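Local atomic coordinates of aldose-aldose oxidoreductase (Caulobacter crescentus, PDB entry 5A04), a protein that probably couples the oxidation of one aldose sugar to the reduction of another, with NADP(H) as its bound cofactor. Residues T159-T164 with P263-Q268; G166-W171 with D215-E220; I186-L191 with L318-V323. All coordinates share one frame; numbering follows the deposited sequence.

From the N terminus, the first three segments come in order: 159-164, which starts on strand 156-162; then 166-171, in the loop that follows; then 186-191, on helix 182-198. Their partners come later. Segment 215-220 closes interaction 2, joining two surface loops. Segment 263-268 then closes interaction 1, joining strand 156-162 to the loop after strand 257-261, so interaction 2 falls wholly within that longer loop. Segment 318-323 closes interaction 3, which packs helix 182-198 on helix 314-333 and whose span crosses both others. Interactions 1 and 3 touch through His-161 and Ser-190. Interaction 2 lies at least about 20 Å from both, between centres. All three touch NADPH, and interactions 1 and 3 also meet glucose.

Interaction 1 (T159-T164 with P263-Q268); sequences TDHGFT and PATSYQ. With BGC (beta-D-glucopyranose), chain H; NDP (NADPH dihydro-nicotinamide-adenine-dinucleotide phosphate), chain G.
His-161 and Thr-265 meet through one hydrogen bond in the C-terminal alpha/beta domain of this Rossmann-type oxidoreductase. NE2 of His-161 lies 2.8 Å from OG1 of Thr-265, and either atom could be the donor. The hydroxyl sits at the edge of the imidazole, near the ring plane. The methyl CG2 of Thr-265 packs beside the hydroxyl, 3.6 Å from NE2 of His-161. Thr-265 turns OG1 between its backbone N and carbonyl carbon (chi1 61°), which presents the hydroxyl to the ring.

The second shell fixes both partners. ND1 of His-161 is hydrogen-bonded to Ser-190 OG on helix 182-198, so the imidazole is held at both nitrogens and its rotation is restrained. Asn-248 OD1 accepts from the backbone N of both Ala-264 and Thr-265. The contact is buried and joins strand 156-162 to the loop after strand 257-261.

Both segments continue into the active site. Phe-163 places one ring face toward glucose, with O4 of the sugar above it near the rim. Across the sugar pocket, the Tyr-267 ring has O7N of NADPH at its edge. OH of Tyr-267 lies 3.3 Å from C4N of NADPH, the hydride-carrying carbon of the nicotinamide.

Interaction 2 (G166-W171 with D215-E220); sequences GDPKQW and DPRFGE. With NDP (NADPH dihydro-nicotinamide-adenine-dinucleotide phosphate), chain G; SO4 (sulfate ion), chain J.
Arg-217 turns CG anti to its carbonyl carbon (chi1 -68°) and bends at chi3 (-70°). These torsions lay its CG and CD against the carbonyl oxygen of Gly-166, while the guanidinium swings back to Asp-215. CG of Arg-217 is 3.5 Å from O of Gly-166. CG of Pro-168 packs on CG of Arg-217, and CB of Pro-168 is 3.5 Å from O of Pro-216. The contact across the segments is thus van der Waals packing between two exposed loops.

The polar grip is local. Arg-217 meets the Asp-215 carboxylate in a side-on salt bridge, NE to OD1 and NH2 to OD2, with NH2 of Arg-217 2.8 Å from OD2 of Asp-215. OD1 of Asp-215 also takes the backbone N of Arg-217, which makes an Asx turn within the type I turn from Asp-215 to Phe-218. CE2 of Phe-218 sits over the rim of one guanidinium face, while CB of Arg-217 lies over the centre of the Phe-218 ring. NH1 of Arg-217 reaches Ile-165 O. A leucine in place of Arg-217 would probably leave the Asp-215 carboxylate without its charged mate and the carbonyl of Ile-165 without this donor.

The facing loop is also tightly turned. OD1 of Asp-167 accepts from Lys-169 N, a second Asx turn. Gln-170 NE2 and N reach Asp-167 O from opposite faces of its plane. Gly-166 N and Gln-170 NE2 both bond O1 of a sulfate, probably from the crystallisation liquor. This loop carries Trp-171 of the NADPH pocket and brings its indole N-H to the diphosphate: NE1 bonds O1A and the bridging O3.

Segment 166-171 runs from strand 156-162 toward helix 175-178, where Trp-171 packs on Leu-177 and Ala-178. Segment 215-220 links strands 204-210 and 224-230, and Glu-220 OE1 accepts from the backbone N of Arg-175, the first residue of helix 175-178.

Interaction 3 (I186-L191 with L318-V323); sequences IGIYSL and LKDLRV. With BGC (beta-D-glucopyranose), chain H; NDP (NADPH dihydro-nicotinamide-adenine-dinucleotide phosphate), chain G.
Leu-191 and Asp-320 lie alongside each other, pointing opposite ways, where two helices cross. The short segment axes approach to 10.6 Å at an angle of 103°. Leu-191 sets CG anti to its backbone N (chi1 165°), and this sends the branched end across to the second helix. There its CG lies 3.5 Å from OD1 of Asp-320, and CD2 lies at the same distance from the backbone O of Asp-320. The other methyl, CD1, meets CG1 of Val-323 at 3.6 Å, with the two side chains crossing at a slant. Ile-188 comes at Asp-320 nearly at a right angle, its CG1 3.8 Å from OD2.

Asp-320 is buried among these apolar groups, but its oxygens are satisfied from the first helix. OD1 forms a salt bridge with Arg-195 NH1, and OD2 accepts from Asn-192 ND2. Both partners lie on helix 182-198, so the carboxylate ties the two helices together while its flank packs on Leu-191.

Tyr-189 points the other way, into the active site. Its OH is hydrogen-bonded to O1 of glucose, at a modelled distance so short that its exact length is doubtful. The sugar oxygen sits at the ring edge, in plane. The same OH lies 3.1 Å from O7N of NADPH.

Helix 182-198 rests on the mixed sheet. Ile-186 touches His-161 of strand 156-162, and Leu-191 packs on Phe-227 and Leu-229 of strand 224-230. Val-323 also reaches Leu-229. Elsewhere on helix 314-333, Leu-318 and Leu-321 pack against helix 110-123.

Interaction 1 (T159-T164 with P263-Q268)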
# COMPACT_ATOMS: atom_id res chain seq x y z
N THR A 159 4.78 0.37 0.14
CA THR A 159 5.57 0.80 1.29
C THR A 159 4.92 2.01 1.97
O THR A 159 4.50 2.97 1.32
CB THR A 159 7.05 1.10 0.88
OG1 THR A 159 7.79 1.59 2.01
CG2 THR A 159 7.14 2.14 -0.27
N ASP A 160 4.82 1.91 3.30
CA ASP A 160 4.15 2.91 4.12
C ASP A 160 5.10 3.40 5.20
O ASP A 160 5.66 2.60 5.93
CB ASP A 160 2.91 2.32 4.80
CG ASP A 160 1.95 1.66 3.84
OD1 ASP A 160 1.88 2.08 2.67
OD2 ASP A 160 1.26 0.70 4.27
N HIS A 161 5.28 4.72 5.29
CA HIS A 161 6.06 5.31 6.37
C HIS A 161 5.35 6.51 6.95
O HIS A 161 4.94 7.42 6.23
CB HIS A 161 7.46 5.72 5.88
CG HIS A 161 8.41 4.57 5.71
ND1 HIS A 161 8.45 3.80 4.56
CD2 HIS A 161 9.33 4.04 6.55
CE1 HIS A 161 9.37 2.86 4.70
NE2 HIS A 161 9.92 2.99 5.90
N GLY A 162 5.22 6.52 8.27
CA GLY A 162 4.57 7.63 8.94
C GLY A 162 4.68 7.48 10.44
O GLY A 162 4.95 6.38 10.95
N PHE A 163 4.52 8.58 11.15
CA PHE A 163 4.36 8.51 12.60
C PHE A 163 3.44 9.63 13.03
O PHE A 163 3.23 10.59 12.30
CB PHE A 163 5.70 8.56 13.34
CG PHE A 163 6.42 9.89 13.27
CD1 PHE A 163 7.21 10.22 12.18
CD2 PHE A 163 6.32 10.80 14.32
CE1 PHE A 163 7.89 11.43 12.14
CE2 PHE A 163 6.99 12.02 14.28
CZ PHE A 163 7.77 12.33 13.19
N THR A 164 2.86 9.49 14.21
CA THR A 164 1.94 10.49 14.71
C THR A 164 2.73 11.60 15.36
O THR A 164 3.11 11.49 16.53
CB THR A 164 0.95 9.88 15.71
OG1 THR A 164 1.67 9.06 16.64
CG2 THR A 164 -0.03 8.99 14.98
N PRO A 263 8.62 -3.92 11.31
CA PRO A 263 9.06 -2.61 10.80
C PRO A 263 10.25 -2.75 9.84
O PRO A 263 11.05 -3.66 9.99
CB PRO A 263 9.47 -1.86 12.07
CG PRO A 263 9.97 -2.96 12.98
CD PRO A 263 9.02 -4.11 12.72
N ALA A 264 10.37 -1.84 8.88
CA ALA A 264 11.40 -1.95 7.85
C ALA A 264 12.62 -1.06 8.10
O ALA A 264 13.76 -1.49 7.90
CB ALA A 264 10.79 -1.62 6.48
N THR A 265 12.40 0.18 8.53
CA THR A 265 13.50 1.16 8.55
C THR A 265 13.61 1.82 9.92
O THR A 265 14.09 2.95 10.07
CB THR A 265 13.31 2.23 7.45
OG1 THR A 265 12.09 2.93 7.69
CG2 THR A 265 13.25 1.57 6.06
N SER A 266 13.15 1.10 10.93
CA SER A 266 13.24 1.55 12.31
C SER A 266 14.67 1.43 12.84
O SER A 266 15.53 0.85 12.18
CB SER A 266 12.28 0.73 13.16
OG SER A 266 12.49 -0.64 12.93
N TYR A 267 14.93 1.98 14.02
CA TYR A 267 16.27 1.91 14.61
C TYR A 267 16.64 0.46 14.96
O TYR A 267 17.80 0.05 14.86
CB TYR A 267 16.37 2.80 15.86
CG TYR A 267 16.09 4.28 15.64
CD1 TYR A 267 16.34 4.89 14.41
CD2 TYR A 267 15.58 5.07 16.66
CE1 TYR A 267 16.09 6.24 14.22
CE2 TYR A 267 15.33 6.42 16.48
CZ TYR A 267 15.58 7.00 15.25
OH TYR A 267 15.33 8.34 15.05
N GLN A 268 15.64 -0.30 15.39
CA GLN A 268 15.80 -1.72 15.66
C GLN A 268 14.45 -2.42 15.50
O GLN A 268 13.43 -1.78 15.27
CB GLN A 268 16.35 -1.95 17.07
CG GLN A 268 15.56 -1.22 18.15
CD GLN A 268 16.20 -1.33 19.53
OE1 GLN A 268 17.22 -2.01 19.71
NE2 GLN A 268 15.60 -0.67 20.52
C2 BGC H . 12.88 10.88 10.92
C3 BGC H . 12.27 10.78 12.32
C4 BGC H . 11.63 9.43 12.52
C5 BGC H . 12.59 8.31 12.17
C6 BGC H . 11.82 6.96 12.17
C1 BGC H . 13.81 9.75 10.80
O1 BGC H . 14.53 9.85 9.58
O2 BGC H . 13.54 12.13 10.79
O3 BGC H . 11.31 11.82 12.43
O4 BGC H . 11.20 9.30 13.87
O5 BGC H . 13.13 8.50 10.88
O6 BGC H . 12.73 5.87 12.03
PA NDP G . 16.36 17.87 16.85
O1A NDP G . 15.44 19.03 16.83
O2A NDP G . 16.18 16.81 17.90
O5B NDP G . 17.93 18.38 16.92
C5B NDP G . 18.12 19.37 15.95
C4B NDP G . 19.39 20.11 16.39
O4B NDP G . 19.89 20.95 15.34
C3B NDP G . 19.07 21.03 17.59
O3B NDP G . 19.17 20.35 18.80
C2B NDP G . 20.25 22.02 17.52
O2B NDP G . 21.35 21.52 18.01
C1B NDP G . 20.48 22.08 15.95
N9A NDP G . 19.93 23.30 15.35
C8A NDP G . 20.64 24.29 14.66
N7A NDP G . 19.86 25.31 14.26
C5A NDP G . 18.58 24.97 14.70
C6A NDP G . 17.34 25.62 14.59
N6A NDP G . 17.24 26.83 13.93
N1A NDP G . 16.20 25.08 15.12
C2A NDP G . 16.37 23.86 15.76
N3A NDP G . 17.47 23.13 15.94
C4A NDP G . 18.60 23.72 15.40
O3 NDP G . 16.10 17.23 15.34
PN NDP G . 16.54 15.68 15.11
O1N NDP G . 17.90 15.38 15.60
O2N NDP G . 15.37 14.72 15.19
O5D NDP G . 16.72 15.72 13.36
C5D NDP G . 17.81 16.49 12.94
C4D NDP G . 18.19 16.00 11.51
O4D NDP G . 18.42 14.56 11.58
C3D NDP G . 17.00 16.20 10.50
O3D NDP G . 17.53 16.49 9.19
C2D NDP G . 16.32 14.83 10.47
O2D NDP G . 15.74 14.55 9.21
C1D NDP G . 17.57 13.90 10.66
N1N NDP G . 17.17 12.64 11.31
C2N NDP G . 17.51 11.43 10.74
C3N NDP G . 17.15 10.27 11.37
C7N NDP G . 17.51 8.99 10.77
O7N NDP G . 17.07 7.91 11.20
N7N NDP G . 18.38 8.97 9.68
C4N NDP G . 16.40 10.26 12.65
C5N NDP G . 16.04 11.59 13.15
C6N NDP G . 16.42 12.70 12.51
P2B NDP G . 22.35 22.57 18.95
O1X NDP G . 22.52 23.72 17.98
O2X NDP G . 21.43 22.81 20.11
O3X NDP G . 23.58 21.70 19.20

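Interaction 2 (G166-W171 with D215-E220)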
# COMPACT_ATOMS: atom_id res chain seq x y z
N GLY A 166 3.89 15.08 17.15
CA GLY A 166 3.29 15.70 18.32
C GLY A 166 3.29 17.22 18.38
O GLY A 166 2.39 17.87 17.84
N ASP A 167 4.30 17.77 19.03
CA ASP A 167 4.37 19.21 19.34
C ASP A 167 4.30 20.09 18.09
O ASP A 167 5.21 20.07 17.28
CB ASP A 167 5.67 19.49 20.10
CG ASP A 167 5.77 20.93 20.61
OD1 ASP A 167 4.92 21.78 20.26
OD2 ASP A 167 6.71 21.20 21.38
N PRO A 168 3.24 20.90 17.96
CA PRO A 168 3.07 21.75 16.78
C PRO A 168 4.19 22.79 16.59
O PRO A 168 4.36 23.31 15.49
CB PRO A 168 1.73 22.45 17.03
CG PRO A 168 1.02 21.60 18.02
CD PRO A 168 2.10 21.02 18.89
N LYS A 169 4.95 23.07 17.65
CA LYS A 169 5.97 24.12 17.61
C LYS A 169 7.33 23.65 17.09
O LYS A 169 8.24 24.45 16.90
CB LYS A 169 6.16 24.71 19.01
CG LYS A 169 4.95 25.50 19.50
CD LYS A 169 5.20 26.05 20.90
CE LYS A 169 3.99 26.85 21.38
NZ LYS A 169 4.18 27.37 22.77
N GLN A 170 7.47 22.35 16.86
CA GLN A 170 8.78 21.80 16.51
C GLN A 170 9.17 22.14 15.07
O GLN A 170 8.30 22.42 14.24
CB GLN A 170 8.78 20.29 16.70
CG GLN A 170 7.95 19.54 15.68
CD GLN A 170 7.86 18.07 16.00
OE1 GLN A 170 8.76 17.29 15.67
NE2 GLN A 170 6.77 17.67 16.66
N TRP A 171 10.46 22.08 14.78
CA TRP A 171 10.93 22.56 13.47
C TRP A 171 10.38 21.74 12.31
O TRP A 171 10.20 22.27 11.21
CB TRP A 171 12.47 22.61 13.40
CG TRP A 171 13.16 21.28 13.41
CD1 TRP A 171 13.76 20.69 14.49
CD2 TRP A 171 13.37 20.39 12.31
NE1 TRP A 171 14.31 19.49 14.13
CE2 TRP A 171 14.07 19.27 12.80
CE3 TRP A 171 13.00 20.42 10.95
CZ2 TRP A 171 14.43 18.20 11.99
CZ3 TRP A 171 13.35 19.35 10.14
CH2 TRP A 171 14.06 18.25 10.66
N ASP A 215 -6.06 21.42 12.03
CA ASP A 215 -5.17 20.79 13.00
C ASP A 215 -4.03 21.75 13.30
O ASP A 215 -3.38 22.27 12.39
CB ASP A 215 -4.65 19.46 12.44
CG ASP A 215 -3.97 18.59 13.49
OD1 ASP A 215 -3.09 19.08 14.23
OD2 ASP A 215 -4.30 17.38 13.53
N PRO A 216 -3.78 22.03 14.59
CA PRO A 216 -2.72 22.97 14.97
C PRO A 216 -1.33 22.55 14.49
O PRO A 216 -0.42 23.37 14.45
CB PRO A 216 -2.79 23.00 16.50
CG PRO A 216 -3.72 21.92 16.90
CD PRO A 216 -4.59 21.61 15.74
N ARG A 217 -1.16 21.28 14.15
CA ARG A 217 0.13 20.80 13.67
C ARG A 217 0.41 21.20 12.22
O ARG A 217 1.56 21.25 11.79
CB ARG A 217 0.21 19.27 13.77
CG ARG A 217 0.24 18.73 15.18
CD ARG A 217 0.17 17.20 15.15
NE ARG A 217 -1.15 16.73 14.72
CZ ARG A 217 -1.45 15.46 14.46
NH1 ARG A 217 -0.54 14.50 14.57
NH2 ARG A 217 -2.69 15.14 14.08
N PHE A 218 -0.65 21.44 11.45
CA PHE A 218 -0.52 21.42 10.00
C PHE A 218 -0.93 22.73 9.32
O PHE A 218 -1.58 22.72 8.28
CB PHE A 218 -1.33 20.25 9.43
CG PHE A 218 -0.92 18.90 9.97
CD1 PHE A 218 0.40 18.48 9.93
CD2 PHE A 218 -1.87 18.05 10.53
CE1 PHE A 218 0.77 17.23 10.43
CE2 PHE A 218 -1.51 16.81 11.04
CZ PHE A 218 -0.19 16.39 10.99
N GLY A 219 -0.54 23.86 9.91
CA GLY A 219 -0.80 25.15 9.30
C GLY A 219 0.15 25.42 8.15
O GLY A 219 -0.17 26.21 7.25
N GLU A 220 1.32 24.77 8.15
CA GLU A 220 2.35 25.13 7.17
C GLU A 220 2.79 23.99 6.25
O GLU A 220 3.14 24.24 5.10
CB GLU A 220 3.59 25.68 7.89
CG GLU A 220 3.28 26.90 8.73
CD GLU A 220 4.51 27.71 9.07
OE1 GLU A 220 5.63 27.31 8.66
OE2 GLU A 220 4.35 28.74 9.75
PA NDP G . 16.36 17.87 16.85
O1A NDP G . 15.44 19.03 16.83
O2A NDP G . 16.18 16.81 17.90
O5B NDP G . 17.93 18.38 16.92
C5B NDP G . 18.12 19.37 15.95
C4B NDP G . 19.39 20.11 16.39
O4B NDP G . 19.89 20.95 15.34
C3B NDP G . 19.07 21.03 17.59
O3B NDP G . 19.17 20.35 18.80
C2B NDP G . 20.25 22.02 17.52
O2B NDP G . 21.35 21.52 18.01
C1B NDP G . 20.48 22.08 15.95
N9A NDP G . 19.93 23.30 15.35
C8A NDP G . 20.64 24.29 14.66
N7A NDP G . 19.86 25.31 14.26
C5A NDP G . 18.58 24.97 14.70
C6A NDP G . 17.34 25.62 14.59
N6A NDP G . 17.24 26.83 13.93
N1A NDP G . 16.20 25.08 15.12
C2A NDP G . 16.37 23.86 15.76
N3A NDP G . 17.47 23.13 15.94
C4A NDP G . 18.60 23.72 15.40
O3 NDP G . 16.10 17.23 15.34
PN NDP G . 16.54 15.68 15.11
O1N NDP G . 17.90 15.38 15.60
O2N NDP G . 15.37 14.72 15.19
O5D NDP G . 16.72 15.72 13.36
C5D NDP G . 17.81 16.49 12.94
C4D NDP G . 18.19 16.00 11.51
O4D NDP G . 18.42 14.56 11.58
C3D NDP G . 17.00 16.20 10.50
O3D NDP G . 17.53 16.49 9.19
C2D NDP G . 16.32 14.83 10.47
O2D NDP G . 15.74 14.55 9.21
C1D NDP G . 17.57 13.90 10.66
N1N NDP G . 17.17 12.64 11.31
C2N NDP G . 17.51 11.43 10.74
C3N NDP G . 17.15 10.27 11.37
C7N NDP G . 17.51 8.99 10.77
O7N NDP G . 17.07 7.91 11.20
N7N NDP G . 18.38 8.97 9.68
C4N NDP G . 16.40 10.26 12.65
C5N NDP G . 16.04 11.59 13.15
C6N NDP G . 16.42 12.70 12.51
P2B NDP G . 22.35 22.57 18.95
O1X NDP G . 22.52 23.72 17.98
O2X NDP G . 21.43 22.81 20.11
O3X NDP G . 23.58 21.70 19.20
S SO4 J . 6.89 14.55 19.16
O1 SO4 J . 6.72 14.76 17.72
O2 SO4 J . 5.98 13.48 19.58
O3 SO4 J . 8.27 14.15 19.43
O4 SO4 J . 6.57 15.77 19.90

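Interaction 3 (I186-L191 with L318-V323)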
# COMPACT_ATOMS: atom_id res chain seq x y z
N ILE A 186 9.69 11.53 6.65
CA ILE A 186 9.47 10.12 6.88
C ILE A 186 9.03 9.43 5.58
O ILE A 186 9.41 8.29 5.30
CB ILE A 186 8.44 9.91 8.05
CG1 ILE A 186 8.20 8.43 8.30
CG2 ILE A 186 7.14 10.67 7.81
CD1 ILE A 186 9.47 7.71 8.70
N GLY A 187 8.26 10.14 4.77
CA GLY A 187 7.84 9.60 3.48
C GLY A 187 9.02 9.33 2.56
O GLY A 187 8.96 8.44 1.70
N ILE A 188 10.10 10.08 2.75
CA ILE A 188 11.31 9.85 1.98
C ILE A 188 11.82 8.41 2.13
O ILE A 188 12.45 7.87 1.22
CB ILE A 188 12.40 10.87 2.39
CG1 ILE A 188 13.60 10.81 1.43
CG2 ILE A 188 12.80 10.66 3.85
CD1 ILE A 188 14.53 12.01 1.57
N TYR A 189 11.53 7.75 3.26
CA TYR A 189 11.93 6.34 3.37
C TYR A 189 11.16 5.44 2.40
O TYR A 189 11.71 4.45 1.90
CB TYR A 189 11.73 5.81 4.80
CG TYR A 189 12.73 6.36 5.79
CD1 TYR A 189 12.47 7.54 6.49
CD2 TYR A 189 13.93 5.70 6.05
CE1 TYR A 189 13.38 8.05 7.40
CE2 TYR A 189 14.84 6.20 6.97
CZ TYR A 189 14.56 7.37 7.64
OH TYR A 189 15.46 7.87 8.55
N SER A 190 9.89 5.75 2.15
CA SER A 190 9.11 4.99 1.18
C SER A 190 9.70 5.15 -0.23
O SER A 190 9.82 4.19 -0.98
CB SER A 190 7.65 5.45 1.17
OG SER A 190 7.02 5.19 2.42
N LEU A 191 10.02 6.40 -0.57
CA LEU A 191 10.61 6.71 -1.87
C LEU A 191 11.97 6.05 -2.04
O LEU A 191 12.25 5.41 -3.06
CB LEU A 191 10.72 8.23 -2.02
CG LEU A 191 11.61 8.74 -3.14
CD1 LEU A 191 11.07 8.26 -4.49
CD2 LEU A 191 11.66 10.27 -3.05
N LEU A 318 20.10 13.67 -4.14
CA LEU A 318 19.57 14.52 -5.21
C LEU A 318 18.46 13.81 -5.98
O LEU A 318 17.43 14.41 -6.31
CB LEU A 318 20.70 14.92 -6.17
CG LEU A 318 20.32 15.58 -7.49
CD1 LEU A 318 19.57 16.91 -7.29
CD2 LEU A 318 21.58 15.79 -8.34
N LYS A 319 18.66 12.53 -6.26
CA LYS A 319 17.65 11.75 -6.98
C LYS A 319 16.35 11.69 -6.18
O LYS A 319 15.26 11.79 -6.75
CB LYS A 319 18.18 10.35 -7.29
CG LYS A 319 19.14 10.31 -8.48
CD LYS A 319 19.87 8.99 -8.54
CE LYS A 319 20.83 8.94 -9.72
NZ LYS A 319 21.68 7.72 -9.63
N ASP A 320 16.46 11.57 -4.86
CA ASP A 320 15.25 11.61 -4.04
C ASP A 320 14.56 12.98 -4.14
O ASP A 320 13.34 13.04 -4.32
CB ASP A 320 15.55 11.30 -2.57
CG ASP A 320 15.54 9.80 -2.28
OD1 ASP A 320 15.10 9.01 -3.14
OD2 ASP A 320 15.95 9.41 -1.16
N LEU A 321 15.33 14.07 -4.05
CA LEU A 321 14.72 15.40 -4.08
C LEU A 321 14.04 15.64 -5.42
O LEU A 321 13.03 16.33 -5.47
CB LEU A 321 15.73 16.51 -3.79
CG LEU A 321 15.64 17.10 -2.38
CD1 LEU A 321 14.26 17.69 -2.10
CD2 LEU A 321 16.00 16.02 -1.34
N ARG A 322 14.63 15.11 -6.49
CA ARG A 322 14.02 15.23 -7.82
C ARG A 322 12.61 14.62 -7.83
O ARG A 322 11.67 15.22 -8.37
CB ARG A 322 14.87 14.54 -8.89
CG ARG A 322 16.14 15.28 -9.30
CD ARG A 322 16.92 14.46 -10.34
NE ARG A 322 18.07 15.19 -10.86
CZ ARG A 322 19.20 14.61 -11.28
NH1 ARG A 322 19.33 13.29 -11.23
NH2 ARG A 322 20.20 15.36 -11.73
N VAL A 323 12.47 13.44 -7.25
CA VAL A 323 11.18 12.78 -7.22
C VAL A 323 10.25 13.48 -6.24
O VAL A 323 9.06 13.62 -6.51
CB VAL A 323 11.30 11.29 -6.84
CG1 VAL A 323 9.94 10.61 -6.96
CG2 VAL A 323 12.31 10.61 -7.77
C2 BGC H . 12.88 10.88 10.92
C3 BGC H . 12.27 10.78 12.32
C4 BGC H . 11.63 9.43 12.52
C5 BGC H . 12.59 8.31 12.17
C6 BGC H . 11.82 6.96 12.17
C1 BGC H . 13.81 9.75 10.80
O1 BGC H . 14.53 9.85 9.58
O2 BGC H . 13.54 12.13 10.79
O3 BGC H . 11.31 11.82 12.43
O4 BGC H . 11.20 9.30 13.87
O5 BGC H . 13.13 8.50 10.88
O6 BGC H . 12.73 5.87 12.03
PA NDP G . 16.36 17.87 16.85
O1A NDP G . 15.44 19.03 16.83
O2A NDP G . 16.18 16.81 17.90
O5B NDP G . 17.93 18.38 16.92
C5B NDP G . 18.12 19.37 15.95
C4B NDP G . 19.39 20.11 16.39
O4B NDP G . 19.89 20.95 15.34
C3B NDP G . 19.07 21.03 17.59
O3B NDP G . 19.17 20.35 18.80
C2B NDP G . 20.25 22.02 17.52
O2B NDP G . 21.35 21.52 18.01
C1B NDP G . 20.48 22.08 15.95
N9A NDP G . 19.93 23.30 15.35
C8A NDP G . 20.64 24.29 14.66
N7A NDP G . 19.86 25.31 14.26
C5A NDP G . 18.58 24.97 14.70
C6A NDP G . 17.34 25.62 14.59
N6A NDP G . 17.24 26.83 13.93
N1A NDP G . 16.20 25.08 15.12
C2A NDP G . 16.37 23.86 15.76
N3A NDP G . 17.47 23.13 15.94
C4A NDP G . 18.60 23.72 15.40
O3 NDP G . 16.10 17.23 15.34
PN NDP G . 16.54 15.68 15.11
O1N NDP G . 17.90 15.38 15.60
O2N NDP G . 15.37 14.72 15.19
O5D NDP G . 16.72 15.72 13.36
C5D NDP G . 17.81 16.49 12.94
C4D NDP G . 18.19 16.00 11.51
O4D NDP G . 18.42 14.56 11.58
C3D NDP G . 17.00 16.20 10.50
O3D NDP G . 17.53 16.49 9.19
C2D NDP G . 16.32 14.83 10.47
O2D NDP G . 15.74 14.55 9.21
C1D NDP G . 17.57 13.90 10.66
N1N NDP G . 17.17 12.64 11.31
C2N NDP G . 17.51 11.43 10.74
C3N NDP G . 17.15 10.27 11.37
C7N NDP G . 17.51 8.99 10.77
O7N NDP G . 17.07 7.91 11.20
N7N NDP G . 18.38 8.97 9.68
C4N NDP G . 16.40 10.26 12.65
C5N NDP G . 16.04 11.59 13.15
C6N NDP G . 16.42 12.70 12.51
P2B NDP G . 22.35 22.57 18.95
O1X NDP G . 22.52 23.72 17.98
O2X NDP G . 21.43 22.81 20.11
O3X NDP G . 23.58 21.70 19.20